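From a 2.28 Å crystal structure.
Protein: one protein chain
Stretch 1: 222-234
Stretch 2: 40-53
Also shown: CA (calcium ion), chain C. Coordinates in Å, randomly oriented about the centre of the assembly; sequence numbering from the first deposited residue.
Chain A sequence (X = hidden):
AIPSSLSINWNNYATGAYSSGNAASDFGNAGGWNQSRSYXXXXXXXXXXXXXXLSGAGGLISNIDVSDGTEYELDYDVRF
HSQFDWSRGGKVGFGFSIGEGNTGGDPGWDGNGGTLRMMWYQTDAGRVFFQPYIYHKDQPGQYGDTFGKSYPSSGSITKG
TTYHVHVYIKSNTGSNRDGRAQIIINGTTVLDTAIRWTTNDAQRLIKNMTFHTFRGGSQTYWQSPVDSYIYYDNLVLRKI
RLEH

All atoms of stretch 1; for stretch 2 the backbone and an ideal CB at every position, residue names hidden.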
ATOM      1  N   TRP A 222       6.430  17.268  -4.139  1.00 47.02           N
ATOM      2  CA  TRP A 222       6.194  16.149  -3.238  1.00 45.75           C
ATOM      3  C   TRP A 222       7.475  15.655  -2.571  1.00 47.34           C
ATOM      4  O   TRP A 222       7.400  14.818  -1.658  1.00 44.22           O
ATOM      5  CB  TRP A 222       5.562  14.980  -3.997  1.00 43.37           C
ATOM      6  CG  TRP A 222       4.149  15.172  -4.425  1.00 46.11           C
ATOM      7  CD1 TRP A 222       3.700  15.899  -5.491  1.00 50.26           C
ATOM      8  CD2 TRP A 222       2.990  14.582  -3.827  1.00 46.94           C
ATOM      9  NE1 TRP A 222       2.326  15.813  -5.580  1.00 46.31           N
ATOM     10  CE2 TRP A 222       1.869  15.016  -4.566  1.00 48.03           C
ATOM     11  CE3 TRP A 222       2.787  13.745  -2.728  1.00 44.29           C
ATOM     12  CZ2 TRP A 222       0.575  14.631  -4.244  1.00 49.17           C
ATOM     13  CZ3 TRP A 222       1.499  13.371  -2.413  1.00 44.53           C
ATOM     14  CH2 TRP A 222       0.412  13.809  -3.170  1.00 42.86           C
ATOM     15  N   GLN A 223       8.635  16.130  -3.019  1.00 41.64           N
ATOM     16  CA  GLN A 223       9.898  15.702  -2.442  1.00 43.69           C
ATOM     17  C   GLN A 223      10.103  16.303  -1.058  1.00 42.64           C
ATOM     18  O   GLN A 223       9.456  17.275  -0.659  1.00 42.05           O
ATOM     19  CB  GLN A 223      11.076  16.106  -3.328  1.00 42.29           C
ATOM     20  CG  GLN A 223      11.299  15.199  -4.520  1.00 46.96           C
ATOM     21  CD  GLN A 223      12.190  15.831  -5.569  1.00 48.29           C
ATOM     22  OE1 GLN A 223      12.738  16.908  -5.356  1.00 47.20           O
ATOM     23  NE2 GLN A 223      12.332  15.165  -6.712  1.00 50.66           N
ATOM     24  N   SER A 224      11.041  15.710  -0.334  1.00 40.58           N
ATOM     25  CA  SER A 224      11.516  16.204   0.936  1.00 42.53           C
ATOM     26  C   SER A 224      13.010  16.482   0.842  1.00 46.36           C
ATOM     27  O   SER A 224      13.733  15.775   0.132  1.00 45.60           O
ATOM     28  CB  SER A 224      11.252  15.181   2.049  1.00 45.55           C
ATOM     29  OG  SER A 224      12.077  15.415   3.168  1.00 46.46           O
ATOM     30  N   PRO A 225      13.505  17.501   1.544  1.00 47.89           N
ATOM     31  CA  PRO A 225      14.947  17.785   1.530  1.00 47.67           C
ATOM     32  C   PRO A 225      15.796  16.873   2.413  1.00 51.87           C
ATOM     33  O   PRO A 225      17.028  16.988   2.370  1.00 51.58           O
ATOM     34  CB  PRO A 225      15.005  19.240   2.022  1.00 47.66           C
ATOM     35  CG  PRO A 225      13.821  19.381   2.905  1.00 44.31           C
ATOM     36  CD  PRO A 225      12.740  18.527   2.274  1.00 47.33           C
ATOM     37  N   VAL A 226      15.205  15.962   3.199  1.00 51.05           N
ATOM     38  CA  VAL A 226      15.968  15.078   4.075  1.00 49.58           C
ATOM     39  C   VAL A 226      15.589  13.623   3.819  1.00 49.27           C
ATOM     40  O   VAL A 226      14.506  13.311   3.318  1.00 47.38           O
ATOM     41  CB  VAL A 226      15.764  15.403   5.575  1.00 53.00           C
ATOM     42  CG1 VAL A 226      16.335  16.768   5.914  1.00 51.33           C
ATOM     43  CG2 VAL A 226      14.287  15.316   5.945  1.00 43.23           C
ATOM     44  N   ASP A 227      16.508  12.726   4.182  1.00 50.16           N
ATOM     45  CA  ASP A 227      16.178  11.311   4.235  1.00 46.12           C
ATOM     46  C   ASP A 227      15.190  11.089   5.370  1.00 44.75           C
ATOM     47  O   ASP A 227      15.327  11.674   6.446  1.00 46.61           O
ATOM     48  CB  ASP A 227      17.434  10.458   4.450  1.00 48.13           C
ATOM     49  CG  ASP A 227      18.421  10.522   3.273  1.00 48.16           C
ATOM     50  OD1 ASP A 227      18.013  10.864   2.147  1.00 47.86           O
ATOM     51  OD2 ASP A 227      19.615  10.212   3.470  1.00 51.04           O
ATOM     52  N   SER A 228      14.173  10.264   5.119  1.00 47.38           N
ATOM     53  CA  SER A 228      13.167   9.935   6.122  1.00 44.78           C
ATOM     54  C   SER A 228      12.899   8.437   6.105  1.00 45.67           C
ATOM     55  O   SER A 228      13.193   7.745   5.125  1.00 46.62           O
ATOM     56  CB  SER A 228      11.868  10.710   5.899  1.00 42.07           C
ATOM     57  OG  SER A 228      11.938  11.992   6.497  1.00 45.13           O
ATOM     58  N   TYR A 229      12.331   7.938   7.202  1.00 41.99           N
ATOM     59  CA  TYR A 229      12.235   6.505   7.428  1.00 43.97           C
ATOM     60  C   TYR A 229      10.819   6.111   7.838  1.00 44.96           C
ATOM     61  O   TYR A 229      10.110   6.877   8.500  1.00 43.76           O
ATOM     62  CB  TYR A 229      13.261   6.065   8.490  1.00 45.45           C
ATOM     63  CG  TYR A 229      14.688   6.483   8.138  1.00 47.92           C
ATOM     64  CD1 TYR A 229      15.508   5.665   7.368  1.00 43.73           C
ATOM     65  CD2 TYR A 229      15.198   7.708   8.564  1.00 49.61           C
ATOM     66  CE1 TYR A 229      16.808   6.047   7.044  1.00 48.99           C
ATOM     67  CE2 TYR A 229      16.490   8.106   8.237  1.00 51.43           C
ATOM     68  CZ  TYR A 229      17.290   7.275   7.477  1.00 51.53           C
ATOM     69  OH  TYR A 229      18.570   7.678   7.162  1.00 50.46           O
ATOM     70  N   ILE A 230      10.407   4.920   7.406  1.00 41.57           N
ATOM     71  CA  ILE A 230       9.135   4.317   7.781  1.00 42.39           C
ATOM     72  C   ILE A 230       9.414   2.879   8.200  1.00 41.57           C
ATOM     73  O   ILE A 230      10.231   2.189   7.579  1.00 41.98           O
ATOM     74  CB  ILE A 230       8.115   4.375   6.617  1.00 43.84           C
ATOM     75  CG1 ILE A 230       7.810   5.826   6.234  1.00 41.34           C
ATOM     76  CG2 ILE A 230       6.832   3.624   6.963  1.00 37.62           C
ATOM     77  CD1 ILE A 230       7.225   5.982   4.861  1.00 31.12           C
ATOM     78  N   TYR A 231       8.754   2.425   9.257  1.00 42.86           N
ATOM     79  CA  TYR A 231       8.991   1.094   9.797  1.00 40.57           C
ATOM     80  C   TYR A 231       7.720   0.258   9.719  1.00 40.71           C
ATOM     81  O   TYR A 231       6.661   0.685  10.188  1.00 36.08           O
ATOM     82  CB  TYR A 231       9.469   1.180  11.240  1.00 42.26           C
ATOM     83  CG  TYR A 231      10.680   2.063  11.472  1.00 44.44           C
ATOM     84  CD1 TYR A 231      10.543   3.438  11.633  1.00 46.11           C
ATOM     85  CD2 TYR A 231      11.953   1.520  11.562  1.00 42.28           C
ATOM     86  CE1 TYR A 231      11.644   4.241  11.870  1.00 44.25           C
ATOM     87  CE2 TYR A 231      13.054   2.317  11.801  1.00 40.75           C
ATOM     88  CZ  TYR A 231      12.888   3.671  11.953  1.00 41.40           C
ATOM     89  OH  TYR A 231      13.978   4.460  12.183  1.00 44.67           O
ATOM     90  N   TYR A 232       7.835  -0.935   9.144  1.00 42.36           N
ATOM     91  CA  TYR A 232       6.755  -1.906   9.083  1.00 37.67           C
ATOM     92  C   TYR A 232       7.076  -3.121   9.952  1.00 39.94           C
ATOM     93  O   TYR A 232       8.240  -3.432  10.226  1.00 40.60           O
ATOM     94  CB  TYR A 232       6.503  -2.348   7.633  1.00 35.86           C
ATOM     95  CG  TYR A 232       6.289  -1.195   6.668  1.00 42.94           C
ATOM     96  CD1 TYR A 232       5.063  -0.535   6.602  1.00 41.13           C
ATOM     97  CD2 TYR A 232       7.306  -0.769   5.817  1.00 35.79           C
ATOM     98  CE1 TYR A 232       4.863   0.515   5.719  1.00 38.41           C
ATOM     99  CE2 TYR A 232       7.114   0.281   4.949  1.00 40.63           C
ATOM    100  CZ  TYR A 232       5.886   0.918   4.902  1.00 37.86           C
ATOM    101  OH  TYR A 232       5.682   1.964   4.038  1.00 39.59           O
ATOM    102  N   ASP A 233       6.023  -3.827  10.368  1.00 39.23           N
ATOM    103  CA  ASP A 233       6.185  -5.016  11.192  1.00 39.61           C
ATOM    104  C   ASP A 233       4.940  -5.888  11.082  1.00 41.45           C
ATOM    105  O   ASP A 233       3.844  -5.409  10.763  1.00 39.54           O
ATOM    106  CB  ASP A 233       6.434  -4.642  12.657  1.00 40.74           C
ATOM    107  CG  ASP A 233       7.196  -5.711  13.412  1.00 43.08           C
ATOM    108  OD1 ASP A 233       7.259  -6.858  12.913  1.00 41.55           O
ATOM    109  OD2 ASP A 233       7.731  -5.394  14.501  1.00 38.30           O
ATOM    110  N   ASN A 234       5.131  -7.184  11.347  1.00 39.63           N
ATOM    111  CA  ASN A 234       4.034  -8.104  11.640  1.00 39.48           C
ATOM    112  C   ASN A 234       3.065  -8.246  10.468  1.00 42.97           C
ATOM    113  O   ASN A 234       1.844  -8.176  10.637  1.00 46.72           O
ATOM    114  CB  ASN A 234       3.292  -7.663  12.904  1.00 41.85           C
ATOM    115  CG  ASN A 234       4.180  -7.687  14.134  1.00 39.02           C
ATOM    116  OD1 ASN A 234       4.872  -8.668  14.384  1.00 40.35           O
ATOM    117  ND2 ASN A 234       4.175  -6.601  14.898  1.00 35.81           N
ATOM    118  N   UNK A  40      16.670  -3.935   8.427  1.00 41.25           N
ATOM    119  CA  UNK A  40      16.025  -4.397   9.650  1.00 40.31           C
ATOM    120  C   UNK A  40      16.539  -3.546  10.800  1.00 41.81           C
ATOM    121  O   UNK A  40      17.731  -3.561  11.119  1.00 40.36           O
ATOM    122  CB  UNK A  40      16.291  -5.883   9.899  1.00 40.31           C
ATOM    123  N   UNK A  41      15.639  -2.801  11.420  1.00 41.25           N
ATOM    124  CA  UNK A  41      15.953  -1.961  12.568  1.00 42.78           C
ATOM    125  C   UNK A  41      15.164  -2.502  13.762  1.00 47.96           C
ATOM    126  O   UNK A  41      13.955  -2.265  13.878  1.00 50.08           O
ATOM    127  CB  UNK A  41      15.622  -0.492  12.296  1.00 42.78           C
ATOM    128  N   UNK A  42      15.841  -3.257  14.633  1.00 51.69           N
ATOM    129  CA  UNK A  42      15.252  -3.759  15.882  1.00 49.73           C
ATOM    130  C   UNK A  42      14.015  -4.618  15.619  1.00 49.52           C
ATOM    131  O   UNK A  42      12.948  -4.410  16.204  1.00 53.69           O
ATOM    132  CB  UNK A  42      14.885  -2.591  16.799  1.00 49.73           C
ATOM    133  N   UNK A  43      14.163  -5.605  14.741  1.00 45.85           N
ATOM    134  CA  UNK A  43      13.076  -6.527  14.494  1.00 47.71           C
ATOM    135  C   UNK A  43      11.958  -6.013  13.611  1.00 46.96           C
ATOM    136  O   UNK A  43      10.972  -6.734  13.422  1.00 44.69           O
ATOM    137  CB  UNK A  43      12.480  -6.955  15.836  1.00 47.71           C
ATOM    138  N   UNK A  44      12.072  -4.805  13.058  1.00 48.90           N
ATOM    139  CA  UNK A  44      11.113  -4.286  12.090  1.00 43.29           C
ATOM    140  C   UNK A  44      11.825  -3.979  10.784  1.00 43.79           C
ATOM    141  O   UNK A  44      13.054  -3.919  10.715  1.00 46.24           O
ATOM    142  CB  UNK A  44      10.412  -3.037  12.628  1.00 43.29           C
ATOM    143  N   UNK A  45      11.033  -3.766   9.740  1.00 43.48           N
ATOM    144  CA  UNK A  45      11.558  -3.420   8.424  1.00 41.00           C
ATOM    145  C   UNK A  45      11.502  -1.909   8.242  1.00 40.41           C
ATOM    146  O   UNK A  45      10.417  -1.318   8.190  1.00 40.75           O
ATOM    147  CB  UNK A  45      10.775  -4.129   7.317  1.00 41.00           C
ATOM    148  N   UNK A  46      12.669  -1.289   8.133  1.00 44.58           N
ATOM    149  CA  UNK A  46      12.771   0.135   7.845  1.00 44.81           C
ATOM    150  C   UNK A  46      13.001   0.337   6.358  1.00 41.11           C
ATOM    151  O   UNK A  46      13.948  -0.222   5.789  1.00 43.05           O
ATOM    152  CB  UNK A  46      13.896   0.780   8.658  1.00 44.81           C
ATOM    153  N   UNK A  47      12.144   1.139   5.740  1.00 40.55           N
ATOM    154  CA  UNK A  47      12.302   1.561   4.356  1.00 40.44           C
ATOM    155  C   UNK A  47      12.754   3.016   4.341  1.00 39.70           C
ATOM    156  O   UNK A  47      12.254   3.840   5.117  1.00 39.64           O
ATOM    157  CB  UNK A  47      11.002   1.381   3.570  1.00 40.44           C
ATOM    158  N   UNK A  48      13.699   3.336   3.462  1.00 38.34           N
ATOM    159  CA  UNK A  48      14.225   4.691   3.340  1.00 44.17           C
ATOM    160  C   UNK A  48      13.572   5.420   2.171  1.00 45.58           C
ATOM    161  O   UNK A  48      13.499   4.883   1.060  1.00 47.41           O
ATOM    162  CB  UNK A  48      15.745   4.662   3.164  1.00 44.17           C
ATOM    163  N   UNK A  49      13.111   6.642   2.419  1.00 44.20           N
ATOM    164  CA  UNK A  49      12.765   7.579   1.357  1.00 43.45           C
ATOM    165  C   UNK A  49      13.872   8.626   1.279  1.00 46.39           C
ATOM    166  O   UNK A  49      14.060   9.404   2.224  1.00 45.81           O
ATOM    167  CB  UNK A  49      11.402   8.228   1.605  1.00 43.45           C
ATOM    168  N   UNK A  50      14.599   8.646   0.158  1.00 44.17           N
ATOM    169  CA  UNK A  50      15.734   9.546   0.016  1.00 43.36           C
ATOM    170  C   UNK A  50      15.291  10.961  -0.325  1.00 40.58           C
ATOM    171  O   UNK A  50      14.307  11.186  -1.039  1.00 43.22           O
ATOM    172  CB  UNK A  50      16.690   9.025  -1.059  1.00 43.36           C
ATOM    173  N   UNK A  51      16.056  11.917   0.183  1.00 40.66           N
ATOM    174  CA  UNK A  51      15.820  13.319  -0.103  1.00 44.05           C
ATOM    175  C   UNK A  51      15.932  13.602  -1.603  1.00 43.60           C
ATOM    176  O   UNK A  51      16.662  12.925  -2.340  1.00 38.64           O
ATOM    177  CB  UNK A  51      16.806  14.190   0.678  1.00 44.05           C
ATOM    178  N   UNK A  52      15.185  14.617  -2.051  1.00 46.49           N
ATOM    179  CA  UNK A  52      15.250  15.126  -3.426  1.00 46.94           C
ATOM    180  C   UNK A  52      14.942  14.037  -4.455  1.00 45.69           C
ATOM    181  O   UNK A  52      15.647  13.902  -5.461  1.00 46.75           O
ATOM    182  CB  UNK A  52      16.633  15.719  -3.701  1.00 46.94           C
ATOM    183  N   UNK A  53      13.911  13.233  -4.199  1.00 42.22           N
ATOM    184  CA  UNK A  53      13.543  12.189  -5.146  1.00 43.85           C
ATOM    185  C   UNK A  53      12.090  11.797  -4.945  1.00 45.48           C
ATOM    186  O   UNK A  53      11.508  12.010  -3.878  1.00 43.84           O
ATOM    187  CB  UNK A  53      14.454  10.969  -4.993  1.00 43.85           C
TER
HETATM  188 CA    CA C 302       9.088  -7.687  14.367  1.00 45.25          CA

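Position 40 has nothing of stretch 1 within 5.5 Å of its ideal CB, and its extended backbone tolerates almost any residue. It is Ile40, beta-branched and at home in a strand.

At 41 the CB points toward stretch 1 and lies 3.8 Å from Tyr231 CE2, where a small side chain fits, polar or not. The residue is Ser41; its OG lies 3.7 Å from Tyr231 CE2 and shares water 1 with the tyrosine hydroxyl.

Positions 42 and 43 form the corner of a type I' turn, both with positive phi. At 42, phi/psi of 59/52 favours Asn, Asp or Gly, and the CB meets nothing; it is Asp42. At 43, phi of 77° favours glycine, and Gly43 is found. Its carbonyl O binds the calcium ion at 2.3 Å, beside the carboxylate of Asp233.

At 44 the CB points toward stretch 1, 3.3 Å from Tyr232 O and 4.0 Å from Asp233 OD2. So tight a place suits a compact residue, such as Ser, Thr or Val. Thr44 answers it: OG1 donates to Ser41 O (3.1 Å), tying the turn together, and sits at the edge of the Tyr231 ring, while CG2 lies 3.3 Å from Asp233 OD2.

From 45 to 49 the backbone is antiparallel to stretch 1, and side chains alternate between the two sheet faces. Position 45 shares the face of Tyr232, so an apolar residue suits it, and Leu45 is found. Its main chain pairs with Tyr232 in both directions, N to Tyr232 O at 2.9 Å and O from Tyr232 N at 2.8 Å.

Position 46 lies on the other face, its CB 3.6 Å from Tyr231 CD2 and 5.3 Å from Tyr229 CD1. A long chain could run along these rings, whether Arg, Lys, Gln or Met. Arg46 does so: CG is 3.4 Å from Tyr231 CE2, CD is 3.3 Å from Tyr229 CD1, and one guanidinium face lies against Tyr229 CE1.

Position 47 returns to the face of Ile230 and Tyr232, its CB 4.3 Å from Tyr232 CE2. Val, Ile or Leu would suit; Val47 brings CG2 to 3.8 Å from Tyr232 CE2, at the ring edge.

At 48, with Tyr229 CE1 4.3 Å from the CB, Thr, Ser or Val would fit. The choice is Thr48, with OG1 3.5 Å from Tyr229 CE1.

Position 49 shares the face of Ser228 and Ile230, inviting an aliphatic chain. Leu49 sets CD1 3.9 Å from Ile230 CD1.

Position 50 leads away overall, so many residues would serve; it is Leu50.

At 51 the CB crowds Pro225 O (3.3 Å), while the carboxylate of Asp227 offers negative charge. Lys or Arg would suit. Lys51 uses both ends: N donates to Asp227 OD1 at 3.0 Å, and NZ forms a salt bridge with the same OD1 at 3.5 Å.

Position 52 has positive phi and its CB points away, favouring Asn, Asp or Gly; Asn52 gives its N to Ser224 O (2.9 Å).

At 53 the CB again points away, so little is demanded, and Ala53 suffices.

Stretch 2 40-53: ISDGTLRVTLLKNA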
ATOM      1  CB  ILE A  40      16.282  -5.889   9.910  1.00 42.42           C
ATOM      2  CG1 ILE A  40      15.789  -6.740   8.751  1.00 40.81           C
ATOM      3  CG2 ILE A  40      15.515  -6.345  11.161  1.00 42.12           C
ATOM      4  CD1 ILE A  40      14.251  -6.768   8.647  1.00 46.88           C
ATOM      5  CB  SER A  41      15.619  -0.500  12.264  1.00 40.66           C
ATOM      6  OG  SER A  41      15.760   0.314  13.416  1.00 46.71           O
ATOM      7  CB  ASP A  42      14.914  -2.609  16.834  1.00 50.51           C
ATOM      8  CG  ASP A  42      15.816  -2.572  18.053  1.00 62.00           C
ATOM      9  OD1 ASP A  42      16.897  -3.204  18.025  1.00 64.31           O
ATOM     10  OD2 ASP A  42      15.439  -1.911  19.047  1.00 64.09           O
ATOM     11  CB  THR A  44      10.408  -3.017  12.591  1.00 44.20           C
ATOM     12  OG1 THR A  44      11.259  -1.881  12.393  1.00 38.79           O
ATOM     13  CG2 THR A  44      10.067  -3.140  14.068  1.00 48.02           C
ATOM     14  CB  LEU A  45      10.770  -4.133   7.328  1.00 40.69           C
ATOM     15  CG  LEU A  45      11.021  -3.767   5.867  1.00 45.48           C
ATOM     16  CD1 LEU A  45      12.514  -3.718   5.517  1.00 42.33           C
ATOM     17  CD2 LEU A  45      10.292  -4.766   4.985  1.00 43.76           C
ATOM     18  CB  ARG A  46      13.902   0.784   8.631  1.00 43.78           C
ATOM     19  CG  ARG A  46      13.951   2.289   8.488  1.00 42.17           C
ATOM     20  CD  ARG A  46      15.249   2.808   9.088  1.00 42.02           C
ATOM     21  NE  ARG A  46      16.395   2.428   8.269  1.00 39.51           N
ATOM     22  CZ  ARG A  46      17.658   2.474   8.687  1.00 50.25           C
ATOM     23  NH1 ARG A  46      17.950   2.868   9.932  1.00 42.08           N
ATOM     24  NH2 ARG A  46      18.639   2.114   7.863  1.00 48.25           N
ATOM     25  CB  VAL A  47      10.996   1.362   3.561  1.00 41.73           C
ATOM     26  CG1 VAL A  47      11.125   1.943   2.154  1.00 37.96           C
ATOM     27  CG2 VAL A  47      10.647  -0.124   3.489  1.00 38.98           C
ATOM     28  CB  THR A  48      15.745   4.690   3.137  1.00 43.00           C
ATOM     29  OG1 THR A  48      16.385   4.059   4.252  1.00 46.20           O
ATOM     30  CG2 THR A  48      16.260   6.116   3.033  1.00 43.28           C
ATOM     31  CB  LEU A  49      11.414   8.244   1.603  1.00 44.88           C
ATOM     32  CG  LEU A  49      10.192   7.345   1.816  1.00 44.76           C
ATOM     33  CD1 LEU A  49       8.982   8.181   2.206  1.00 38.36           C
ATOM     34  CD2 LEU A  49       9.911   6.514   0.581  1.00 41.58           C
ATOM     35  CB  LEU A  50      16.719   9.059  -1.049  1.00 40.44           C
ATOM     36  CG  LEU A  50      17.197   7.614  -1.074  1.00 42.80           C
ATOM     37  CD1 LEU A  50      17.911   7.330  -2.368  1.00 41.46           C
ATOM     38  CD2 LEU A  50      18.115   7.356   0.097  1.00 39.47           C
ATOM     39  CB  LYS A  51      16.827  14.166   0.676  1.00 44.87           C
ATOM     40  CG  LYS A  51      18.273  13.879   0.292  1.00 41.64           C
ATOM     41  CD  LYS A  51      19.268  14.752   1.029  1.00 39.05           C
ATOM     42  CE  LYS A  51      20.646  14.242   0.733  1.00 42.96           C
ATOM     43  NZ  LYS A  51      20.582  12.760   0.609  1.00 46.58           N
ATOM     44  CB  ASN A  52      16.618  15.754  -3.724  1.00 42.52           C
ATOM     45  CG  ASN A  52      17.052  16.760  -2.666  1.00 48.65           C
ATOM     46  OD1 ASN A  52      18.169  16.680  -2.139  1.00 50.19           O
ATOM     47  ND2 ASN A  52      16.177  17.712  -2.355  1.00 47.05           N
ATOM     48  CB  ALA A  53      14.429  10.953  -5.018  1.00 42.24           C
TER
HETATM   49  O   HOH W   1      16.429   2.879  13.122  1.00 42.36           O
HETATM   50  O   HOH W   2      12.727  11.655   2.278  1.00 37.77           O
HETATM   51  O   HOH W   3      12.385  13.210  -1.322  1.00 36.94           O
HETATM   52  O   HOH W   4       9.754  -7.356  16.362  1.00 30.00           O
HETATM   53  O   HOH W   5       6.972  -8.847  15.510  1.00 35.68           O
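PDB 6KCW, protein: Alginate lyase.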